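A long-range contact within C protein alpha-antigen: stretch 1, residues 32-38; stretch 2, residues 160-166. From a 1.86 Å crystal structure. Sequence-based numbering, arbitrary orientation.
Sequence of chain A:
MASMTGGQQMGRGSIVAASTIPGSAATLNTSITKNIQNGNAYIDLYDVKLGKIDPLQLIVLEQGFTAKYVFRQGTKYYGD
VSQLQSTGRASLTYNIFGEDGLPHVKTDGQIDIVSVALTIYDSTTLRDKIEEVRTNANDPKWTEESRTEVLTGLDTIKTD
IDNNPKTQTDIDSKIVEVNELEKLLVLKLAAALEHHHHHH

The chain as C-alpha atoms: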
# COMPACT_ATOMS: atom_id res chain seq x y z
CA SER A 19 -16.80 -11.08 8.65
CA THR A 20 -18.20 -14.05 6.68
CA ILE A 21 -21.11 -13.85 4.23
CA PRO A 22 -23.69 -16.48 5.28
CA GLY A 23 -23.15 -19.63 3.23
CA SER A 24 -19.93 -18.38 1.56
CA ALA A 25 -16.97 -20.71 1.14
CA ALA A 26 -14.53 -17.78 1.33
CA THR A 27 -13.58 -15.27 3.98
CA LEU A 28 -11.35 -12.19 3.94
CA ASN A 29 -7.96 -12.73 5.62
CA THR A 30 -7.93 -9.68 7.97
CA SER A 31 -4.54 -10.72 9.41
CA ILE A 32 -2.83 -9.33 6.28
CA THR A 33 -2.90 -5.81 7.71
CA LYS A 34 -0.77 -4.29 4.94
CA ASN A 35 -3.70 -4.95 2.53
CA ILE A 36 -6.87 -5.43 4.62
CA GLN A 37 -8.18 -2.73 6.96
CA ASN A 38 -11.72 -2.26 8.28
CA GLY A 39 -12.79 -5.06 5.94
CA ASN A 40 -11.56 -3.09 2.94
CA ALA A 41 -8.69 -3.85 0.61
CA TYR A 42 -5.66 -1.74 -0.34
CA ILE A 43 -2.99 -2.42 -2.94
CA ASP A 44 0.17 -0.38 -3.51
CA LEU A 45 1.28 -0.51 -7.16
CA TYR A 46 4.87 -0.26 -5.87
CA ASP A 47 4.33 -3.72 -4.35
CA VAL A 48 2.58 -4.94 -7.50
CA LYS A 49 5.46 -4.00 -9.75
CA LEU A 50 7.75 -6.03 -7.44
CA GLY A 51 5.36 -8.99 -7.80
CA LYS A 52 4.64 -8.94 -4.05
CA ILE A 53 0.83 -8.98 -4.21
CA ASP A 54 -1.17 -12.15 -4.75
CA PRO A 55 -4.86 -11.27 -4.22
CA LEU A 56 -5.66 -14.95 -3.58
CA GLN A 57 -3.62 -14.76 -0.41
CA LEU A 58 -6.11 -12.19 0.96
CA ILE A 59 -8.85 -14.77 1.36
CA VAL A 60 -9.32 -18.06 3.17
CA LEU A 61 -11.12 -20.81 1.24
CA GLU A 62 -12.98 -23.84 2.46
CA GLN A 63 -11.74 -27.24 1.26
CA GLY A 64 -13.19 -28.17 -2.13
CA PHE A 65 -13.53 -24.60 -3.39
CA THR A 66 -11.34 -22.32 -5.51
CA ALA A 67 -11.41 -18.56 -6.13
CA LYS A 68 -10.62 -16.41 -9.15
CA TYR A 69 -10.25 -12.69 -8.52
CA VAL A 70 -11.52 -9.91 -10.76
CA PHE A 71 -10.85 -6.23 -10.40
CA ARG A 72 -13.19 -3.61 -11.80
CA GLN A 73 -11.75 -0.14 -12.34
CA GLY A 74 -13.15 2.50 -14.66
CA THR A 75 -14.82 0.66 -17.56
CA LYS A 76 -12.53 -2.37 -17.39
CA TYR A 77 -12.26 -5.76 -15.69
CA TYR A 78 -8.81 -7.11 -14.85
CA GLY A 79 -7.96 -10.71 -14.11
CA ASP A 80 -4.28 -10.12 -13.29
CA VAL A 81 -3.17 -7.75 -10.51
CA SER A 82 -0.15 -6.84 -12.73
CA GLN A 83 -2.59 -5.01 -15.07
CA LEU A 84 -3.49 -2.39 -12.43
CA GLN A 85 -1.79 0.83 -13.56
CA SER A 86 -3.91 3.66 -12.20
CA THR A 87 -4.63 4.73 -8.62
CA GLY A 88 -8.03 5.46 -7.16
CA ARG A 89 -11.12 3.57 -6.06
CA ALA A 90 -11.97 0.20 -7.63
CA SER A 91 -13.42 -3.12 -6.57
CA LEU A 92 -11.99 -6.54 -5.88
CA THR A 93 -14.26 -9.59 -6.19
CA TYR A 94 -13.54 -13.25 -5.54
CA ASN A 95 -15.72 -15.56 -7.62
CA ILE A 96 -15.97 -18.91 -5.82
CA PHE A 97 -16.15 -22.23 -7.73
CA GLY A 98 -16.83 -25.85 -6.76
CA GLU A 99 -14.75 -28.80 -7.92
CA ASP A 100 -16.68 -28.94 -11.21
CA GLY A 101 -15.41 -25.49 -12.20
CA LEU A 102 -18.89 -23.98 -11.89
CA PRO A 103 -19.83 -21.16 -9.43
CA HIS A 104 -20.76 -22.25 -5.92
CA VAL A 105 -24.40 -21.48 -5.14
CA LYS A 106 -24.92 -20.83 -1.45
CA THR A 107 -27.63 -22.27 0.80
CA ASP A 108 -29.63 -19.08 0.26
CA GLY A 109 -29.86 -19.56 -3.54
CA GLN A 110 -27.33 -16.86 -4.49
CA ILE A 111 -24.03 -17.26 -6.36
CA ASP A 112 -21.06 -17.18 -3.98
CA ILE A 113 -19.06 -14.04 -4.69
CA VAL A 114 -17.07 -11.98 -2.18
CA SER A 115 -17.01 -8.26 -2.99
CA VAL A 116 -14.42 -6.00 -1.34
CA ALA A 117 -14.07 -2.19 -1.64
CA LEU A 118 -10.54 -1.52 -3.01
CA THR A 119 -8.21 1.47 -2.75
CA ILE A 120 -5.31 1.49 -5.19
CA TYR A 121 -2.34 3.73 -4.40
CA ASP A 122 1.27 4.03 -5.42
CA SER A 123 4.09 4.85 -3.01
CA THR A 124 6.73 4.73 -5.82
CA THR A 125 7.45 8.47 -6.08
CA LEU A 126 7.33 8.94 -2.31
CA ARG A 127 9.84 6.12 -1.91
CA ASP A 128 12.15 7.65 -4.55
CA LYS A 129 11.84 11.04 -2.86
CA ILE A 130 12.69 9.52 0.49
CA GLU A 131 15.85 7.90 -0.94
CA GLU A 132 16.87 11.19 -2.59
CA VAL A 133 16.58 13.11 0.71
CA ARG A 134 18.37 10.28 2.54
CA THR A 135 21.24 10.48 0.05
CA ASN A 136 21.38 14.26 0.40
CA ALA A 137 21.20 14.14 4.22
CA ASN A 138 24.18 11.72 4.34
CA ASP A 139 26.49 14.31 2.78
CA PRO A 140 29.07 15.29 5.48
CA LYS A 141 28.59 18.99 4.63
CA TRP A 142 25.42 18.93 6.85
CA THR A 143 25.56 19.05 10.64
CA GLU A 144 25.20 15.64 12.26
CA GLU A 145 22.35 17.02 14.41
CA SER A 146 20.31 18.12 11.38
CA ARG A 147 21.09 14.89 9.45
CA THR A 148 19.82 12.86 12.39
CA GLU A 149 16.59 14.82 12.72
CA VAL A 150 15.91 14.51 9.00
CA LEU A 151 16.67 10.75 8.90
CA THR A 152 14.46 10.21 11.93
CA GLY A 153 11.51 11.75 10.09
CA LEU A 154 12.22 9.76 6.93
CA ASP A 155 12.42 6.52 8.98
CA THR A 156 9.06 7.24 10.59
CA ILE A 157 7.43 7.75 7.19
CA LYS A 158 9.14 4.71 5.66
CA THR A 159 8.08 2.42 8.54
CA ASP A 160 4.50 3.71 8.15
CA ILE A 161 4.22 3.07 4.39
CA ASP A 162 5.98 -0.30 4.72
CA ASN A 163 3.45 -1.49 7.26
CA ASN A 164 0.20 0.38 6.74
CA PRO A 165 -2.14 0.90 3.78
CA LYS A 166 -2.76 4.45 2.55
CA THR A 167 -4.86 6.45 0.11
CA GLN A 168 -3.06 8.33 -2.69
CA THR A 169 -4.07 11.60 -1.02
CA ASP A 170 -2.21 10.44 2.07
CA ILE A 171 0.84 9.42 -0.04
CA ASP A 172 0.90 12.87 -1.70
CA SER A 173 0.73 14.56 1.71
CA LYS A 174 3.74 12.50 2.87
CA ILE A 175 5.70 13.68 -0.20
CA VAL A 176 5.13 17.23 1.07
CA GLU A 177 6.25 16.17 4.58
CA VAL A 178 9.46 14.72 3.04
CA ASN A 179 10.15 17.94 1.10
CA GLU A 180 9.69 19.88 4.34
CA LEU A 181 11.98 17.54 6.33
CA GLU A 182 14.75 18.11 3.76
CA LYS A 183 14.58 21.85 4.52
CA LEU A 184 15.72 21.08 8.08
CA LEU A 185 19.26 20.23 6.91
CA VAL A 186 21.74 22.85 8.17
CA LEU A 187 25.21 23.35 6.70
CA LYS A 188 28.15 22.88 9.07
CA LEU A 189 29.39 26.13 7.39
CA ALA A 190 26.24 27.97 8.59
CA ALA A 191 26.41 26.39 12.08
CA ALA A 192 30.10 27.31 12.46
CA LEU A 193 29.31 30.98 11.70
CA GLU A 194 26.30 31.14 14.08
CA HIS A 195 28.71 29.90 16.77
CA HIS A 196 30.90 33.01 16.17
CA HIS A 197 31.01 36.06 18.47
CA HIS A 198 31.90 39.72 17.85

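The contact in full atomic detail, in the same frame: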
# COMPACT_ATOMS: atom_id res chain seq x y z
N ILE A 32 -3.75 -9.95 7.24
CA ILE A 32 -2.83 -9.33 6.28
C ILE A 32 -3.08 -7.81 6.32
O ILE A 32 -3.67 -7.20 5.40
CB ILE A 32 -2.96 -9.96 4.88
CG1 ILE A 32 -2.67 -11.47 5.00
CG2 ILE A 32 -1.99 -9.34 3.92
CD1 ILE A 32 -2.86 -12.26 3.72
N THR A 33 -2.62 -7.21 7.42
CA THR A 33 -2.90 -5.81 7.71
C THR A 33 -2.30 -4.81 6.72
O THR A 33 -2.84 -3.70 6.60
CB THR A 33 -2.50 -5.42 9.16
OG1 THR A 33 -1.18 -5.90 9.44
CG2 THR A 33 -3.40 -6.12 10.15
N LYS A 34 -1.23 -5.18 6.01
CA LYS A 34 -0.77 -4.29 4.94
C LYS A 34 -1.87 -4.02 3.87
O LYS A 34 -1.95 -2.93 3.30
CB LYS A 34 0.52 -4.80 4.28
CG LYS A 34 1.06 -3.92 3.19
CD LYS A 34 1.42 -2.50 3.70
CE LYS A 34 2.02 -1.63 2.59
NZ LYS A 34 3.38 -2.13 2.09
N ASN A 35 -2.73 -5.02 3.63
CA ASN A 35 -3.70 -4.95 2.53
C ASN A 35 -5.18 -4.91 2.92
O ASN A 35 -6.00 -4.52 2.10
CB ASN A 35 -3.44 -6.11 1.55
CG ASN A 35 -2.06 -6.06 0.95
OD1 ASN A 35 -1.17 -6.82 1.36
ND2 ASN A 35 -1.85 -5.14 -0.01
N ILE A 36 -5.50 -5.35 4.13
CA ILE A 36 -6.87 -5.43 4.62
C ILE A 36 -6.99 -4.58 5.88
O ILE A 36 -6.29 -4.81 6.88
CB ILE A 36 -7.26 -6.92 4.96
CG1 ILE A 36 -7.00 -7.85 3.76
CG2 ILE A 36 -8.69 -7.00 5.42
CD1 ILE A 36 -7.80 -7.52 2.45
N GLN A 37 -7.85 -3.56 5.81
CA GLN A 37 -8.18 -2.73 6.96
C GLN A 37 -9.66 -2.38 6.94
O GLN A 37 -10.18 -1.99 5.90
CB GLN A 37 -7.38 -1.43 6.91
CG GLN A 37 -7.44 -0.62 8.20
CD GLN A 37 -6.57 0.60 8.11
OE1 GLN A 37 -7.08 1.72 8.00
NE2 GLN A 37 -5.26 0.40 8.13
N ASN A 38 -10.29 -2.51 8.11
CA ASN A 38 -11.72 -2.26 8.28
C ASN A 38 -12.56 -3.04 7.27
O ASN A 38 -13.59 -2.56 6.79
CB ASN A 38 -12.03 -0.75 8.20
CG ASN A 38 -11.41 0.06 9.35
OD1 ASN A 38 -11.54 -0.31 10.52
ND2 ASN A 38 -10.74 1.16 9.01
N ASP A 160 5.94 3.54 8.31
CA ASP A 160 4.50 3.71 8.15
C ASP A 160 4.01 3.15 6.80
O ASP A 160 3.09 2.32 6.76
CB ASP A 160 4.19 5.19 8.33
CG ASP A 160 2.70 5.50 8.29
OD1 ASP A 160 1.87 4.60 8.52
OD2 ASP A 160 2.28 6.63 8.03
N ILE A 161 4.66 3.54 5.70
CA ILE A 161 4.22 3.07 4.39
C ILE A 161 4.59 1.60 4.16
O ILE A 161 3.95 0.93 3.35
CB ILE A 161 4.66 3.99 3.23
CG1 ILE A 161 6.19 4.04 3.09
CG2 ILE A 161 3.99 5.41 3.38
CD1 ILE A 161 6.66 4.83 1.83
N ASP A 162 5.61 1.11 4.87
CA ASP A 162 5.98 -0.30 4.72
C ASP A 162 4.91 -1.17 5.36
O ASP A 162 4.64 -2.28 4.92
CB ASP A 162 7.34 -0.61 5.37
CG ASP A 162 8.51 -0.19 4.50
OD1 ASP A 162 9.66 -0.16 5.00
OD2 ASP A 162 8.37 0.13 3.31
N ASN A 163 4.34 -0.67 6.43
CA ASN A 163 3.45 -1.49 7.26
C ASN A 163 1.96 -1.26 7.06
O ASN A 163 1.16 -2.16 7.27
CB ASN A 163 3.82 -1.32 8.73
CG ASN A 163 5.19 -1.95 9.06
OD1 ASN A 163 5.59 -2.94 8.46
ND2 ASN A 163 5.89 -1.40 10.04
N ASN A 164 1.59 -0.06 6.63
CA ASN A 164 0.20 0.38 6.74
C ASN A 164 -0.32 0.86 5.40
O ASN A 164 0.38 1.55 4.65
CB ASN A 164 0.03 1.50 7.79
CG ASN A 164 0.55 1.13 9.16
OD1 ASN A 164 0.22 0.07 9.72
ND2 ASN A 164 1.36 2.02 9.74
N PRO A 165 -1.55 0.47 5.05
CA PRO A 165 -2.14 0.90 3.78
C PRO A 165 -2.50 2.38 3.81
O PRO A 165 -2.84 2.89 4.87
CB PRO A 165 -3.41 0.04 3.65
CG PRO A 165 -3.79 -0.28 5.09
CD PRO A 165 -2.47 -0.39 5.84
N LYS A 166 -2.45 3.03 2.66
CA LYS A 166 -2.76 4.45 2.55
C LYS A 166 -3.70 4.73 1.38
O LYS A 166 -3.83 3.91 0.48
CB LYS A 166 -1.45 5.24 2.37
CG LYS A 166 -0.39 5.00 3.45
CD LYS A 166 -0.87 5.56 4.81
CE LYS A 166 0.01 5.07 5.95
NZ LYS A 166 -0.48 5.41 7.35
O HOH W 1 1.67 -4.67 8.32

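Two residues carry most of this small contact, which buries 298 Å² in all: Lys34 gives up 97 Å² and Pro165 82 Å², with Gln37 next at 32 Å². The closest CA atoms are those of Lys34 and Asn164, 5.1 Å apart, just where the helix of the second stretch ends.

The CA-to-CB bond of Lys34 points sideways, but its chain (chi1 to chi4 t, p, t, m) brings the amine to the end of that helix. There NZ of Lys34 donates a hydrogen bond to O of Asp162 at 3.1 Å. A helix leaves its last carbonyl groups without amide partners further along, so such oxygens are natural acceptors for a lysine. The methylenes pack against the same backbone: CE of Lys34 is 3.3 Å from O of Ile161, and CD of Lys34 is 3.6 Å from O of Asn163. The partners are thus main-chain atoms, consistent with the CA-to-CB bonds of Ile161, Asp162, Asn163 and Asn164 all pointing away.

Pro165 meets the first stretch through its ring. CB of Pro165 lies 3.3 Å from O of Lys34, CD of Pro165 lies 3.4 Å from O of Thr33, and CG of Pro165 lies 3.4 Å from NE2 of Gln37. These are packing contacts, since a ring carbon is neither a conventional donor nor an acceptor. The CA-to-CB bond of Gln37 points toward the second stretch, and the side chain reaches the ring with chi1 and chi2 both t.

A water adds an indirect link: it donates to O of Asn163 at 2.8 Å and makes a weak hydrogen bond with OG1 of Thr33 at 3.3 Å. Within the second stretch, Asp160 OD1 accepts from Asn164 ND2 at 2.9 Å and forms a salt bridge with Lys166 NZ at 2.7 Å, tying the residues around Pro165 back to the helix.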